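Long-range contacts in biuret hydrolase (Pseudomonas sp., PDB 6C62), which hydrolyses 1-carboxybiuret to urea-1,3-dicarboxylate and ammonia, a step in the breakdown of atrazine: residues A[87-91]-A[320-324]; A[102-107]-A[225-230]. One frame throughout, in Å; residues are numbered along the deposited sequence.

Interaction 1: A[87-91]-A[320-324]; sequences GSKIN and RPQDF
In this amidase-family fold, the loop between strand 70-74 and helix 102-109 meets the 3-10 turn that follows helix 314-319, and Ile90 is the side chain that enters the turn, between Arg320 and Phe324. Its terminal methyl CD1 sits over one face of the Phe324 ring, a CH-pi contact with CD1 3.6 Å from the ring centroid and 20° off the normal. Ile90 CG1 lies anti to the carbonyl carbon (chi1 -80°), and from there it reaches one face of the Arg320 guanidinium, 3.8 Å from Arg320 NE. That guanidinium is held by Asp323: Arg320 NE and NH2 both grip Asp323 OD2, with NE 3.0 Å from OD2 on its anti lone pair, while NH2 comes from above the carboxylate plane. The salt bridge fixes the rotation of the guanidinium that Ile90 covers. Lys89 runs extended alongside Asp323, Lys89 CG 3.6 Å from Asp323 O. Lys89 NZ stays 4.4 Å from Asp323 OD1, too far for a salt bridge, and a water fills in: it accepts from Lys89 NZ at 2.9 Å and donates to Asp323 OD1 and to Gln322 O. Within 87-91, Ser88 OG accepts from Asn91 N at 3.0 Å, an ST motif that probably helps shape the loop carrying Ile90. This is a loop-to-loop contact away from the annotated sites, an isoleucine sandwiched between an aromatic face and a salt-bridged guanidinium.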
ATOM      1  N   GLY A  87       2.017 -18.814 -18.950  1.00  9.39           N
ATOM      2  CA  GLY A  87       1.045 -18.935 -20.022  1.00  9.89           C
ATOM      3  C   GLY A  87       1.233 -18.046 -21.257  1.00  9.87           C
ATOM      4  O   GLY A  87       0.317 -17.952 -22.071  1.00  9.54           O
ATOM      5  N   SER A  88       2.410 -17.406 -21.381  1.00  9.60           N
ATOM      6  CA  SER A  88       2.652 -16.413 -22.349  1.00  9.97           C
ATOM      7  C   SER A  88       3.616 -16.905 -23.396  1.00 10.23           C
ATOM      8  O   SER A  88       4.384 -17.870 -23.180  1.00 11.56           O
ATOM      9  CB  SER A  88       3.224 -15.149 -21.708  1.00 10.58           C
ATOM     10  OG  SER A  88       4.635 -15.339 -21.404  1.00  9.24           O
ATOM     11  N   LYS A  89       3.572 -16.249 -24.551  1.00 11.99           N
ATOM     12  CA  LYS A  89       4.677 -16.366 -25.468  1.00 14.85           C
ATOM     13  C   LYS A  89       5.739 -15.312 -25.283  1.00 13.51           C
ATOM     14  O   LYS A  89       6.902 -15.593 -25.566  1.00 13.32           O
ATOM     15  CB  LYS A  89       4.211 -16.534 -26.912  1.00 19.61           C
ATOM     16  CG  LYS A  89       3.537 -15.416 -27.564  1.00 20.80           C
ATOM     17  CD  LYS A  89       3.323 -15.789 -29.039  1.00 23.81           C
ATOM     18  CE  LYS A  89       2.831 -14.543 -29.736  1.00 25.60           C
ATOM     19  NZ  LYS A  89       2.170 -14.941 -31.004  1.00 28.61           N
ATOM     20  N   ILE A  90       5.363 -14.153 -24.716  1.00 13.13           N
ATOM     21  CA  ILE A  90       6.299 -13.100 -24.374  1.00 12.41           C
ATOM     22  C   ILE A  90       7.485 -13.561 -23.537  1.00 11.86           C
ATOM     23  O   ILE A  90       8.601 -13.169 -23.775  1.00 12.08           O
ATOM     24  CB  ILE A  90       5.534 -11.948 -23.706  1.00 13.36           C
ATOM     25  CG1 ILE A  90       4.863 -11.107 -24.790  1.00 13.25           C
ATOM     26  CG2 ILE A  90       6.482 -10.998 -22.961  1.00 15.40           C
ATOM     27  CD1 ILE A  90       3.811 -10.184 -24.282  1.00 13.08           C
ATOM     28  N   ASN A  91       7.241 -14.402 -22.547  1.00 11.36           N
ATOM     29  CA  ASN A  91       8.302 -14.863 -21.642  1.00 11.25           C
ATOM     30  C   ASN A  91       9.247 -15.915 -22.270  1.00 12.32           C
ATOM     31  O   ASN A  91      10.250 -16.240 -21.629  1.00 10.91           O
ATOM     32  CB  ASN A  91       7.740 -15.448 -20.354  1.00 10.81           C
ATOM     33  CG  ASN A  91       7.212 -14.378 -19.388  1.00 11.48           C
ATOM     34  OD1 ASN A  91       7.063 -13.227 -19.763  1.00 11.36           O
ATOM     35  ND2 ASN A  91       6.894 -14.795 -18.150  1.00 10.31           N
ATOM     36  N   ARG A 320       4.933  -4.479 -27.932  1.00 16.29           N
ATOM     37  CA  ARG A 320       4.475  -5.719 -28.560  1.00 15.38           C
ATOM     38  C   ARG A 320       3.101  -6.203 -28.169  1.00 12.72           C
ATOM     39  O   ARG A 320       2.864  -7.379 -27.798  1.00 11.83           O
ATOM     40  CB  ARG A 320       5.517  -6.835 -28.332  1.00 16.72           C
ATOM     41  CG  ARG A 320       5.732  -7.167 -26.867  1.00 17.04           C
ATOM     42  CD  ARG A 320       7.020  -7.943 -26.618  1.00 18.08           C
ATOM     43  NE  ARG A 320       7.036  -9.229 -27.286  1.00 19.17           N
ATOM     44  CZ  ARG A 320       7.938 -10.172 -27.065  1.00 20.59           C
ATOM     45  NH1 ARG A 320       8.928  -9.972 -26.206  1.00 20.38           N
ATOM     46  NH2 ARG A 320       7.856 -11.310 -27.749  1.00 23.57           N
ATOM     47  N   PRO A 321       2.110  -5.334 -28.339  1.00 13.83           N
ATOM     48  CA  PRO A 321       0.748  -5.706 -27.923  1.00 13.65           C
ATOM     49  C   PRO A 321       0.184  -6.931 -28.688  1.00 13.97           C
ATOM     50  O   PRO A 321      -0.658  -7.678 -28.196  1.00 13.55           O
ATOM     51  CB  PRO A 321      -0.058  -4.443 -28.230  1.00 14.22           C
ATOM     52  CG  PRO A 321       0.752  -3.699 -29.277  1.00 13.84           C
ATOM     53  CD  PRO A 321       2.184  -3.961 -28.914  1.00 13.94           C
ATOM     54  N   GLN A 322       0.644  -7.091 -29.926  1.00 15.06           N
ATOM     55  CA  GLN A 322       0.210  -8.213 -30.765  1.00 16.92           C
ATOM     56  C   GLN A 322       0.684  -9.586 -30.278  1.00 15.72           C
ATOM     57  O   GLN A 322       0.158 -10.632 -30.713  1.00 15.33           O
ATOM     58  CB  GLN A 322       0.671  -7.992 -32.230  1.00 17.51           C
ATOM     59  CG  GLN A 322       2.155  -8.223 -32.458  1.00 18.57           C
ATOM     60  CD  GLN A 322       3.088  -7.079 -32.076  1.00 21.12           C
ATOM     61  OE1 GLN A 322       2.702  -5.997 -31.576  1.00 23.47           O
ATOM     62  NE2 GLN A 322       4.338  -7.317 -32.294  1.00 24.37           N
ATOM     63  N   ASP A 323       1.690  -9.602 -29.410  1.00 16.51           N
ATOM     64  CA  ASP A 323       2.173 -10.841 -28.799  1.00 14.15           C
ATOM     65  C   ASP A 323       1.452 -11.296 -27.556  1.00 13.48           C
ATOM     66  O   ASP A 323       1.724 -12.401 -27.082  1.00 12.38           O
ATOM     67  CB  ASP A 323       3.634 -10.687 -28.525  1.00 16.29           C
ATOM     68  CG  ASP A 323       4.492 -10.619 -29.818  1.00 19.24           C
ATOM     69  OD1 ASP A 323       3.999 -10.962 -30.918  1.00 22.73           O
ATOM     70  OD2 ASP A 323       5.659 -10.242 -29.708  1.00 21.74           O
ATOM     71  N   PHE A 324       0.491 -10.504 -27.058  1.00 13.32           N
ATOM     72  CA  PHE A 324      -0.343 -10.958 -25.948  1.00 13.13           C
ATOM     73  C   PHE A 324      -1.450 -11.905 -26.436  1.00 16.63           C
ATOM     74  O   PHE A 324      -1.784 -11.935 -27.620  1.00 14.80           O
ATOM     75  CB  PHE A 324      -0.983  -9.749 -25.218  1.00 12.42           C
ATOM     76  CG  PHE A 324      -0.041  -8.964 -24.355  1.00 12.74           C
ATOM     77  CD1 PHE A 324       0.940  -8.159 -24.904  1.00 13.04           C
ATOM     78  CD2 PHE A 324      -0.116  -9.067 -22.955  1.00 12.35           C
ATOM     79  CE1 PHE A 324       1.772  -7.423 -24.093  1.00 14.17           C
ATOM     80  CE2 PHE A 324       0.711  -8.305 -22.165  1.00 12.60           C
ATOM     81  CZ  PHE A 324       1.650  -7.507 -22.707  1.00 13.17           C
TER
HETATM   82  O   HOH W   1       1.909 -12.304 -32.209  1.00 31.40           O

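Interaction 2: A[102-107]-A[225-230]; sequences VLVQRL and AMQGPD
Arg106 lays its side chain over the end of helix 216-226, Arg106 CB 3.5 Å from Ala225 O, and runs extended from CG to NE toward the turn beyond. There its guanidinium, one face covered by Val102 CG1, meets three backbone carbonyls at its edge. Arg106 NH1 gives two hydrogen bonds, to Met226 O at 3.0 Å and, nearly straight at 171°, to Gly228 O at 2.9 Å; Arg106 NH2 reaches Pro229 O at 3.0 Å, tilted from the guanidinium plane. All three carbonyls are approached from above their planes. A lysine in its place would probably satisfy fewer of these carbonyls and let the turn move more freely. Gly228 suits the spot: its backbone angles call for glycine by themselves, and a CB would also press on Arg106 NH1. Deeper in, against the sheet, Met226 crosses Leu103 at about a right angle, Met226 SD 4.0 Å from Leu103 CB, while Met226 CG lies 3.8 Å from Leu107 CD2. A water donates to both Arg106 O and Ala225 O. Val102 CG2 touches Asp230 OD2, which is salt-bridged to Arg197 and hydrogen-bonded to Ser195 OG. Leu103, Leu107 and Met226 also rest on Leu167 of strand 165-170: helix-on-sheet packing of the amidase fold, where an arginine collects the carbonyls of a neighbouring helix's last residue and following turn.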
ATOM      1  N   VAL A 102      10.229 -20.914  -4.050  1.00 10.93           N
ATOM      2  CA  VAL A 102      10.282 -21.390  -2.661  1.00 11.02           C
ATOM      3  C   VAL A 102       9.299 -22.519  -2.364  1.00 11.43           C
ATOM      4  O   VAL A 102       9.661 -23.463  -1.684  1.00 11.61           O
ATOM      5  CB  VAL A 102      10.091 -20.179  -1.681  1.00 10.95           C
ATOM      6  CG1 VAL A 102       9.912 -20.630  -0.272  1.00 11.58           C
ATOM      7  CG2 VAL A 102      11.322 -19.265  -1.794  1.00 11.22           C
ATOM      8  N   LEU A 103       8.046 -22.438  -2.845  1.00 10.63           N
ATOM      9  CA  LEU A 103       7.139 -23.517  -2.561  1.00 11.37           C
ATOM     10  C   LEU A 103       7.543 -24.881  -3.181  1.00 11.95           C
ATOM     11  O   LEU A 103       7.323 -25.959  -2.549  1.00 11.33           O
ATOM     12  CB  LEU A 103       5.707 -23.178  -2.978  1.00 11.77           C
ATOM     13  CG  LEU A 103       5.111 -21.937  -2.350  1.00 11.65           C
ATOM     14  CD1 LEU A 103       3.661 -21.874  -2.671  1.00 11.85           C
ATOM     15  CD2 LEU A 103       5.337 -21.933  -0.837  1.00 12.61           C
ATOM     16  N   VAL A 104       8.140 -24.820  -4.374  1.00 11.85           N
ATOM     17  CA  VAL A 104       8.710 -25.999  -5.015  1.00 11.95           C
ATOM     18  C   VAL A 104       9.865 -26.559  -4.181  1.00 12.71           C
ATOM     19  O   VAL A 104       9.915 -27.791  -3.958  1.00 10.63           O
ATOM     20  CB  VAL A 104       9.141 -25.700  -6.465  1.00 12.58           C
ATOM     21  CG1 VAL A 104       9.905 -26.890  -7.065  1.00 13.29           C
ATOM     22  CG2 VAL A 104       7.936 -25.298  -7.305  1.00 12.85           C
ATOM     23  N   GLN A 105      10.761 -25.681  -3.702  0.50 12.04           N
ATOM     24  CA  GLN A 105      11.873 -26.087  -2.810  0.50 12.72           C
ATOM     25  C   GLN A 105      11.351 -26.791  -1.563  0.50 12.80           C
ATOM     26  O   GLN A 105      11.899 -27.796  -1.148  0.50 12.80           O
ATOM     27  CB  GLN A 105      12.735 -24.903  -2.339  0.50 12.99           C
ATOM     28  CG  GLN A 105      13.425 -24.062  -3.441  0.50 13.63           C
ATOM     29  CD  GLN A 105      14.138 -22.739  -2.986  0.50 13.75           C
ATOM     30  OE1 GLN A 105      14.250 -22.391  -1.766  0.50 13.63           O
ATOM     31  NE2 GLN A 105      14.551 -21.947  -4.010  0.50 12.36           N
ATOM     32  N   ARG A 106      10.274 -26.272  -0.972  1.00 13.24           N
ATOM     33  CA  ARG A 106       9.689 -26.900   0.234  1.00 12.87           C
ATOM     34  C   ARG A 106       9.042 -28.269  -0.046  1.00 13.44           C
ATOM     35  O   ARG A 106       9.176 -29.196   0.772  1.00 12.76           O
ATOM     36  CB  ARG A 106       8.778 -25.902   0.938  1.00 13.21           C
ATOM     37  CG  ARG A 106       9.618 -24.794   1.537  1.00 14.06           C
ATOM     38  CD  ARG A 106       8.833 -23.776   2.289  1.00 15.27           C
ATOM     39  NE  ARG A 106       9.655 -22.633   2.679  1.00 16.03           N
ATOM     40  CZ  ARG A 106       9.156 -21.599   3.360  1.00 17.14           C
ATOM     41  NH1 ARG A 106       7.874 -21.552   3.696  1.00 17.09           N
ATOM     42  NH2 ARG A 106       9.930 -20.569   3.685  1.00 17.66           N
ATOM     43  N   LEU A 107       8.392 -28.414  -1.211  1.00 12.95           N
ATOM     44  CA  LEU A 107       7.808 -29.690  -1.567  1.00 13.34           C
ATOM     45  C   LEU A 107       8.921 -30.705  -1.829  1.00 13.70           C
ATOM     46  O   LEU A 107       8.840 -31.842  -1.428  1.00 11.40           O
ATOM     47  CB  LEU A 107       6.856 -29.594  -2.756  1.00 14.68           C
ATOM     48  CG  LEU A 107       5.509 -28.882  -2.443  1.00 15.21           C
ATOM     49  CD1 LEU A 107       4.707 -28.735  -3.747  1.00 15.22           C
ATOM     50  CD2 LEU A 107       4.705 -29.565  -1.379  1.00 15.42           C
ATOM     51  N   ALA A 225       3.747 -28.918   4.502  1.00 12.71           N
ATOM     52  CA  ALA A 225       5.075 -28.924   3.910  1.00 12.45           C
ATOM     53  C   ALA A 225       5.551 -27.556   3.407  1.00 12.41           C
ATOM     54  O   ALA A 225       6.766 -27.252   3.481  1.00 11.30           O
ATOM     55  CB  ALA A 225       5.114 -29.958   2.771  1.00 12.81           C
ATOM     56  N   MET A 226       4.607 -26.755   2.919  1.00 11.87           N
ATOM     57  CA  MET A 226       4.901 -25.471   2.287  1.00 12.92           C
ATOM     58  C   MET A 226       4.955 -24.239   3.263  1.00 12.56           C
ATOM     59  O   MET A 226       5.474 -23.192   2.948  1.00 12.13           O
ATOM     60  CB  MET A 226       3.834 -25.239   1.222  1.00 12.52           C
ATOM     61  CG  MET A 226       4.047 -26.145   0.046  1.00 13.80           C
ATOM     62  SD  MET A 226       3.042 -25.640  -1.392  1.00 14.89           S
ATOM     63  CE  MET A 226       1.410 -26.043  -0.817  1.00 12.42           C
ATOM     64  N   GLN A 227       4.412 -24.425   4.441  1.00 13.97           N
ATOM     65  CA  GLN A 227       4.296 -23.349   5.432  1.00 15.00           C
ATOM     66  C   GLN A 227       5.635 -22.897   5.981  1.00 17.93           C
ATOM     67  O   GLN A 227       6.563 -23.695   6.058  1.00 18.72           O
ATOM     68  CB  GLN A 227       3.486 -23.815   6.622  1.00 15.21           C
ATOM     69  CG  GLN A 227       1.975 -23.803   6.474  1.00 13.83           C
ATOM     70  CD  GLN A 227       1.325 -23.988   7.839  1.00 14.71           C
ATOM     71  OE1 GLN A 227       1.519 -23.160   8.700  1.00 13.96           O
ATOM     72  NE2 GLN A 227       0.571 -25.083   8.028  1.00 14.17           N
ATOM     73  N   GLY A 228       5.726 -21.627   6.370  1.00 18.40           N
ATOM     74  CA  GLY A 228       6.912 -21.123   7.033  1.00 19.05           C
ATOM     75  C   GLY A 228       7.211 -19.704   6.587  1.00 19.78           C
ATOM     76  O   GLY A 228       7.002 -19.365   5.407  1.00 20.73           O
ATOM     77  N   PRO A 229       7.755 -18.892   7.496  1.00 20.83           N
ATOM     78  CA  PRO A 229       8.182 -17.538   7.124  1.00 21.32           C
ATOM     79  C   PRO A 229       9.235 -17.536   6.042  1.00 20.42           C
ATOM     80  O   PRO A 229       9.936 -18.508   5.864  1.00 20.53           O
ATOM     81  CB  PRO A 229       8.756 -16.946   8.420  1.00 21.81           C
ATOM     82  CG  PRO A 229       9.039 -18.112   9.291  1.00 23.74           C
ATOM     83  CD  PRO A 229       8.173 -19.255   8.879  1.00 22.56           C
ATOM     84  N   ASP A 230       9.257 -16.471   5.255  1.00 19.83           N
ATOM     85  CA  ASP A 230      10.265 -16.250   4.264  1.00 17.61           C
ATOM     86  C   ASP A 230      10.561 -14.748   4.292  1.00 21.15           C
ATOM     87  O   ASP A 230       9.853 -13.936   3.633  1.00 19.12           O
ATOM     88  CB  ASP A 230       9.725 -16.653   2.907  1.00 18.37           C
ATOM     89  CG  ASP A 230      10.747 -16.456   1.791  1.00 17.32           C
ATOM     90  OD1 ASP A 230      11.896 -16.049   2.100  1.00 19.27           O
ATOM     91  OD2 ASP A 230      10.395 -16.722   0.606  1.00 17.58           O
TER
HETATM   92  O   HOH W   2       8.951 -28.915   3.352  1.00 16.20           O

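How the interactions relate
From the N terminus, the chain leaves strand 70-74, passes through 87-91 and enters helix 102-109, so the first halves of both contacts follow closely. Interaction 2 closes first, when 225-230 at the end of helix 216-226 returns to 102-107 after 117 residues. Interaction 1 closes later, when 320-324 comes back to 87-91 after 228 residues, and its loop encloses that of interaction 2 without crossing it. The two do not touch: their centres lie 30 Å apart and their nearest atoms about 15 Å. Interaction 2 joins helix 102-109 to the end of helix 216-226 and the turn after it, beside the central mixed sheet; interaction 1, farther from the chain centre, ties two loops together.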